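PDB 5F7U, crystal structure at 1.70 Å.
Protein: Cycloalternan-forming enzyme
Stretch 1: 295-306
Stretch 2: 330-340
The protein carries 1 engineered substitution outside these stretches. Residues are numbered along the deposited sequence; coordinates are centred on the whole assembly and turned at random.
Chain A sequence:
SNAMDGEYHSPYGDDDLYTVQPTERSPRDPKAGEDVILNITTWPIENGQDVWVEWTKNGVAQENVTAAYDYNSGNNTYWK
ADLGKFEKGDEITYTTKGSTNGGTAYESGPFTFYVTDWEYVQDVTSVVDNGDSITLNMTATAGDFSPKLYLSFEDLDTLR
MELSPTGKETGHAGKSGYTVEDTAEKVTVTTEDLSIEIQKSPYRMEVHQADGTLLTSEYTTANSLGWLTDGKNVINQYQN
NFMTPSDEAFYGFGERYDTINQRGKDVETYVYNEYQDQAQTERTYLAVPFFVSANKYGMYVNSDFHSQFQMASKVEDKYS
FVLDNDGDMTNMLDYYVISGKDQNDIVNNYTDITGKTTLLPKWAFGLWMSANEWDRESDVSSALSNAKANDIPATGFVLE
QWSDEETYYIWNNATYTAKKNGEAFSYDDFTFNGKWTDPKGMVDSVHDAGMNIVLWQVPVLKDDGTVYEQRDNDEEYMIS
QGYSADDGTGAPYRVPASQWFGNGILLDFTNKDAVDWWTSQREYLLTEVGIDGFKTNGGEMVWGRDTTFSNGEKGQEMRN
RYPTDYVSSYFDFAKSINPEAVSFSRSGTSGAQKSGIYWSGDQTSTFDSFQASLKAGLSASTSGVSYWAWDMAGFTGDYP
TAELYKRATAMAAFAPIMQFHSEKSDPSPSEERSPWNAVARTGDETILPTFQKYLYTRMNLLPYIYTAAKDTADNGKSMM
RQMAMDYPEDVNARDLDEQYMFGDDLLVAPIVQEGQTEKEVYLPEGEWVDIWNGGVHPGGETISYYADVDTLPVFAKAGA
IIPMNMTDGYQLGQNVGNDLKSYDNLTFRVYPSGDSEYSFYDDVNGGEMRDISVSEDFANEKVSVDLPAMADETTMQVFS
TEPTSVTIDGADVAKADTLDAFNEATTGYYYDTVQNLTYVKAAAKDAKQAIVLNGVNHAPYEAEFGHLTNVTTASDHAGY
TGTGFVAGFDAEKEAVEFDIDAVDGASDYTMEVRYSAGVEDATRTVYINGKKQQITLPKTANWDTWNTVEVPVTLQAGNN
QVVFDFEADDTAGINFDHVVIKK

Stretch 1 295-306: NKYGMYVNSDFH
Stretch 2, residues 330-340: TNMLDYYVISG

Two antiparallel strands, one ending at Val-301 and the other spanning Leu-333 to Ile-338, lie side by side, with 170° between their N-to-C directions and axes 4.5 Å apart at closest. Backbones are extended, for example phi/psi -115/158 at Gly-298, -132/129 at Met-299, -74/134 at Leu-333 and -144/159 at Tyr-335. The register sets Gly-298 against Ile-338, Met-299 against Val-337, Tyr-300 against Tyr-336 and Val-301 against Tyr-335, with CA-CA spacings of 4.8, 4.7, 5.1 and 4.3 Å.

Alternate pairs carry the backbone hydrogen bonds. Gly-298 N donates to Ile-338 O (2.7 Å) and Ile-338 N to Gly-298 O (2.8 Å); Tyr-300 N donates to Tyr-336 O (3.0 Å) and Tyr-336 N to Tyr-300 O (2.8 Å). Asn-302 N extends the ladder to Asp-334 O (2.8 Å). The intervening alpha carbons supply CA-H...O contacts, such as Met-299 CA to Tyr-336 O at 3.3 Å.

Side chains sort by face: paired residues point to the same one, so apolar partners meet across the strands. Tyr-300 (chi1 t, chi2 51°) and Tyr-336 (m, 79°) share theirs with Ile-338 (m, t). The two rings lie near parallel, planes at 20°, but are slid apart to a 6.0 Å centroid separation and barely overlap; Tyr-300 CD2 and Tyr-336 CD1 touch at 3.6 Å. Ile-338 CD1 reaches Tyr-300 CB at 4.2 Å; Gly-298 adds no side chain. On the other face, Met-299 (t, t, m) brings CE to 4.2 Å from Val-337 CG2 (t), and Val-301 CG2 (t) sits 4.1 Å from Tyr-335 CB (p).

Polar groups finish the ends. Asn-302 (t, 23°) donates from ND2 to Asp-334 OD2 (t, 4°) at 2.9 Å, neutral amide to charged carboxylate. One water bridges Lys-296 O and Ser-339 OG, 2.6 Å from each; another donates to Asn-302 O (3.1 Å) and accepts from Asp-334 N (2.7 Å).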

# COMPACT_ATOMS: atom_id res chain seq x y z
N ASN A 295 13.01 -10.41 9.84
CA ASN A 295 14.36 -10.51 10.43
C ASN A 295 15.17 -9.22 10.36
O ASN A 295 16.38 -9.23 10.60
CB ASN A 295 15.12 -11.72 9.87
CG ASN A 295 14.58 -13.02 10.43
OD1 ASN A 295 13.61 -13.01 11.19
ND2 ASN A 295 15.18 -14.14 10.05
N LYS A 296 14.49 -8.12 10.02
CA LYS A 296 15.01 -6.75 10.20
C LYS A 296 16.00 -6.31 9.10
O LYS A 296 17.01 -5.64 9.38
CB LYS A 296 15.63 -6.55 11.59
CG LYS A 296 14.66 -6.85 12.73
CD LYS A 296 15.26 -6.42 14.05
CE LYS A 296 14.27 -6.76 15.16
NZ LYS A 296 14.79 -6.37 16.50
N TYR A 297 15.68 -6.68 7.86
CA TYR A 297 16.40 -6.13 6.72
C TYR A 297 15.44 -6.07 5.54
O TYR A 297 14.43 -6.77 5.51
CB TYR A 297 17.67 -6.95 6.39
CG TYR A 297 17.32 -8.32 5.83
CD1 TYR A 297 17.06 -9.38 6.70
CD2 TYR A 297 17.20 -8.52 4.47
CE1 TYR A 297 16.69 -10.62 6.22
CE2 TYR A 297 16.82 -9.77 3.96
CZ TYR A 297 16.58 -10.81 4.85
OH TYR A 297 16.19 -12.03 4.37
N GLY A 298 15.79 -5.22 4.57
CA GLY A 298 15.16 -5.22 3.26
C GLY A 298 16.18 -5.60 2.21
O GLY A 298 17.39 -5.47 2.43
N MET A 299 15.69 -6.07 1.06
CA MET A 299 16.58 -6.34 -0.08
C MET A 299 15.95 -5.72 -1.30
O MET A 299 14.79 -5.97 -1.56
CB MET A 299 16.75 -7.85 -0.31
CG MET A 299 17.70 -8.19 -1.47
SD MET A 299 18.10 -9.96 -1.59
CE MET A 299 19.12 -10.18 -0.13
N TYR A 300 16.73 -4.94 -2.03
CA TYR A 300 16.26 -4.27 -3.23
C TYR A 300 17.19 -4.63 -4.38
O TYR A 300 18.38 -4.35 -4.31
CB TYR A 300 16.21 -2.74 -3.02
CG TYR A 300 15.93 -1.96 -4.30
CD1 TYR A 300 14.85 -2.30 -5.12
CD2 TYR A 300 16.77 -0.90 -4.69
CE1 TYR A 300 14.59 -1.59 -6.29
CE2 TYR A 300 16.50 -0.18 -5.86
CZ TYR A 300 15.42 -0.54 -6.65
OH TYR A 300 15.15 0.15 -7.80
N VAL A 301 16.64 -5.24 -5.43
CA VAL A 301 17.45 -5.56 -6.62
C VAL A 301 17.18 -4.41 -7.58
O VAL A 301 16.06 -4.25 -8.07
CB VAL A 301 17.10 -6.94 -7.23
CG1 VAL A 301 17.88 -7.20 -8.53
CG2 VAL A 301 17.41 -8.05 -6.23
N ASN A 302 18.23 -3.62 -7.83
CA ASN A 302 18.13 -2.39 -8.59
C ASN A 302 18.22 -2.65 -10.08
O ASN A 302 19.30 -2.59 -10.67
CB ASN A 302 19.22 -1.39 -8.15
CG ASN A 302 19.13 -0.06 -8.88
OD1 ASN A 302 18.08 0.31 -9.39
ND2 ASN A 302 20.26 0.65 -8.97
N SER A 303 17.08 -3.02 -10.67
CA SER A 303 16.98 -3.24 -12.11
C SER A 303 15.53 -3.24 -12.51
O SER A 303 14.68 -3.73 -11.77
CB SER A 303 17.54 -4.63 -12.47
OG SER A 303 17.49 -4.82 -13.89
N ASP A 304 15.26 -2.73 -13.71
CA ASP A 304 13.92 -2.78 -14.26
C ASP A 304 13.63 -4.07 -15.02
O ASP A 304 12.48 -4.30 -15.38
CB ASP A 304 13.67 -1.56 -15.17
CG ASP A 304 13.59 -0.26 -14.38
OD1 ASP A 304 13.17 -0.32 -13.21
OD2 ASP A 304 13.92 0.80 -14.95
N PHE A 305 14.65 -4.90 -15.26
CA PHE A 305 14.39 -6.21 -15.91
C PHE A 305 13.52 -7.09 -15.02
O PHE A 305 13.51 -6.93 -13.80
CB PHE A 305 15.70 -6.95 -16.21
CG PHE A 305 16.50 -6.38 -17.36
CD1 PHE A 305 16.15 -6.66 -18.68
CD2 PHE A 305 17.63 -5.60 -17.12
CE1 PHE A 305 16.90 -6.14 -19.73
CE2 PHE A 305 18.39 -5.09 -18.17
CZ PHE A 305 18.02 -5.35 -19.49
N HIS A 306 12.77 -8.00 -15.64
CA HIS A 306 12.04 -9.01 -14.88
C HIS A 306 12.99 -9.79 -13.95
O HIS A 306 14.09 -10.18 -14.34
CB HIS A 306 11.34 -9.96 -15.84
CG HIS A 306 10.92 -11.25 -15.20
ND1 HIS A 306 11.58 -12.44 -15.45
CD2 HIS A 306 9.93 -11.54 -14.32
CE1 HIS A 306 11.00 -13.40 -14.75
NE2 HIS A 306 10.00 -12.88 -14.06
N THR A 330 28.05 -5.62 -20.08
CA THR A 330 28.50 -4.47 -19.26
C THR A 330 27.47 -4.05 -18.20
O THR A 330 27.74 -3.13 -17.42
CB THR A 330 28.90 -3.26 -20.14
OG1 THR A 330 27.73 -2.69 -20.75
CG2 THR A 330 29.89 -3.67 -21.21
N ASN A 331 26.31 -4.71 -18.15
CA ASN A 331 25.27 -4.41 -17.14
C ASN A 331 25.57 -5.15 -15.83
O ASN A 331 25.33 -6.36 -15.76
CB ASN A 331 23.87 -4.85 -17.62
CG ASN A 331 23.28 -3.95 -18.69
OD1 ASN A 331 23.73 -2.83 -18.91
ND2 ASN A 331 22.22 -4.45 -19.37
N MET A 332 26.13 -4.45 -14.83
CA MET A 332 26.39 -5.08 -13.53
C MET A 332 25.10 -5.49 -12.79
O MET A 332 24.07 -4.84 -12.93
CB MET A 332 27.17 -4.13 -12.61
CG MET A 332 28.61 -3.92 -13.04
SD MET A 332 29.53 -3.07 -11.73
CE MET A 332 28.84 -1.44 -11.88
N LEU A 333 25.18 -6.55 -11.99
CA LEU A 333 24.15 -6.83 -11.00
C LEU A 333 24.33 -5.83 -9.87
O LEU A 333 25.43 -5.61 -9.41
CB LEU A 333 24.30 -8.28 -10.48
CG LEU A 333 23.47 -8.65 -9.24
CD1 LEU A 333 21.96 -8.64 -9.56
CD2 LEU A 333 23.87 -10.01 -8.70
N ASP A 334 23.22 -5.24 -9.42
CA ASP A 334 23.26 -4.13 -8.45
C ASP A 334 22.13 -4.37 -7.45
O ASP A 334 20.95 -4.31 -7.81
CB ASP A 334 23.07 -2.83 -9.24
CG ASP A 334 23.14 -1.58 -8.37
OD1 ASP A 334 23.41 -1.64 -7.16
OD2 ASP A 334 22.92 -0.49 -8.95
N TYR A 335 22.48 -4.66 -6.19
CA TYR A 335 21.43 -4.87 -5.18
C TYR A 335 21.84 -4.35 -3.81
O TYR A 335 23.02 -4.15 -3.53
CB TYR A 335 20.95 -6.33 -5.12
CG TYR A 335 21.96 -7.34 -4.59
CD1 TYR A 335 22.95 -7.85 -5.42
CD2 TYR A 335 21.88 -7.82 -3.26
CE1 TYR A 335 23.89 -8.78 -4.95
CE2 TYR A 335 22.81 -8.75 -2.78
CZ TYR A 335 23.80 -9.22 -3.63
OH TYR A 335 24.75 -10.13 -3.22
N TYR A 336 20.84 -4.10 -2.97
CA TYR A 336 21.09 -3.49 -1.67
C TYR A 336 20.54 -4.39 -0.58
O TYR A 336 19.47 -4.99 -0.74
CB TYR A 336 20.39 -2.15 -1.54
CG TYR A 336 20.78 -1.07 -2.51
CD1 TYR A 336 20.29 -1.05 -3.84
CD2 TYR A 336 21.58 0.01 -2.10
CE1 TYR A 336 20.65 -0.02 -4.73
CE2 TYR A 336 21.93 1.04 -2.97
CZ TYR A 336 21.46 1.02 -4.27
OH TYR A 336 21.82 2.08 -5.08
N VAL A 337 21.29 -4.49 0.52
CA VAL A 337 20.75 -5.04 1.76
C VAL A 337 20.60 -3.87 2.73
O VAL A 337 21.58 -3.22 3.09
CB VAL A 337 21.64 -6.17 2.35
CG1 VAL A 337 21.08 -6.65 3.69
CG2 VAL A 337 21.78 -7.31 1.35
N ILE A 338 19.37 -3.62 3.15
CA ILE A 338 18.97 -2.39 3.81
C ILE A 338 18.62 -2.71 5.26
O ILE A 338 17.73 -3.53 5.51
CB ILE A 338 17.74 -1.77 3.10
CG1 ILE A 338 18.05 -1.59 1.59
CG2 ILE A 338 17.38 -0.44 3.76
CD1 ILE A 338 16.89 -1.04 0.79
N SER A 339 19.34 -2.08 6.19
CA SER A 339 19.00 -2.14 7.60
C SER A 339 18.46 -0.76 8.01
O SER A 339 18.29 0.13 7.17
CB SER A 339 20.24 -2.52 8.41
OG SER A 339 19.93 -2.60 9.80
N GLY A 340 18.15 -0.59 9.30
CA GLY A 340 17.68 0.69 9.79
C GLY A 340 17.32 0.59 11.27
O GLY A 340 17.58 -0.44 11.89
O HOH W 1 18.28 -4.15 11.12
O HOH W 2 20.88 -5.21 -10.85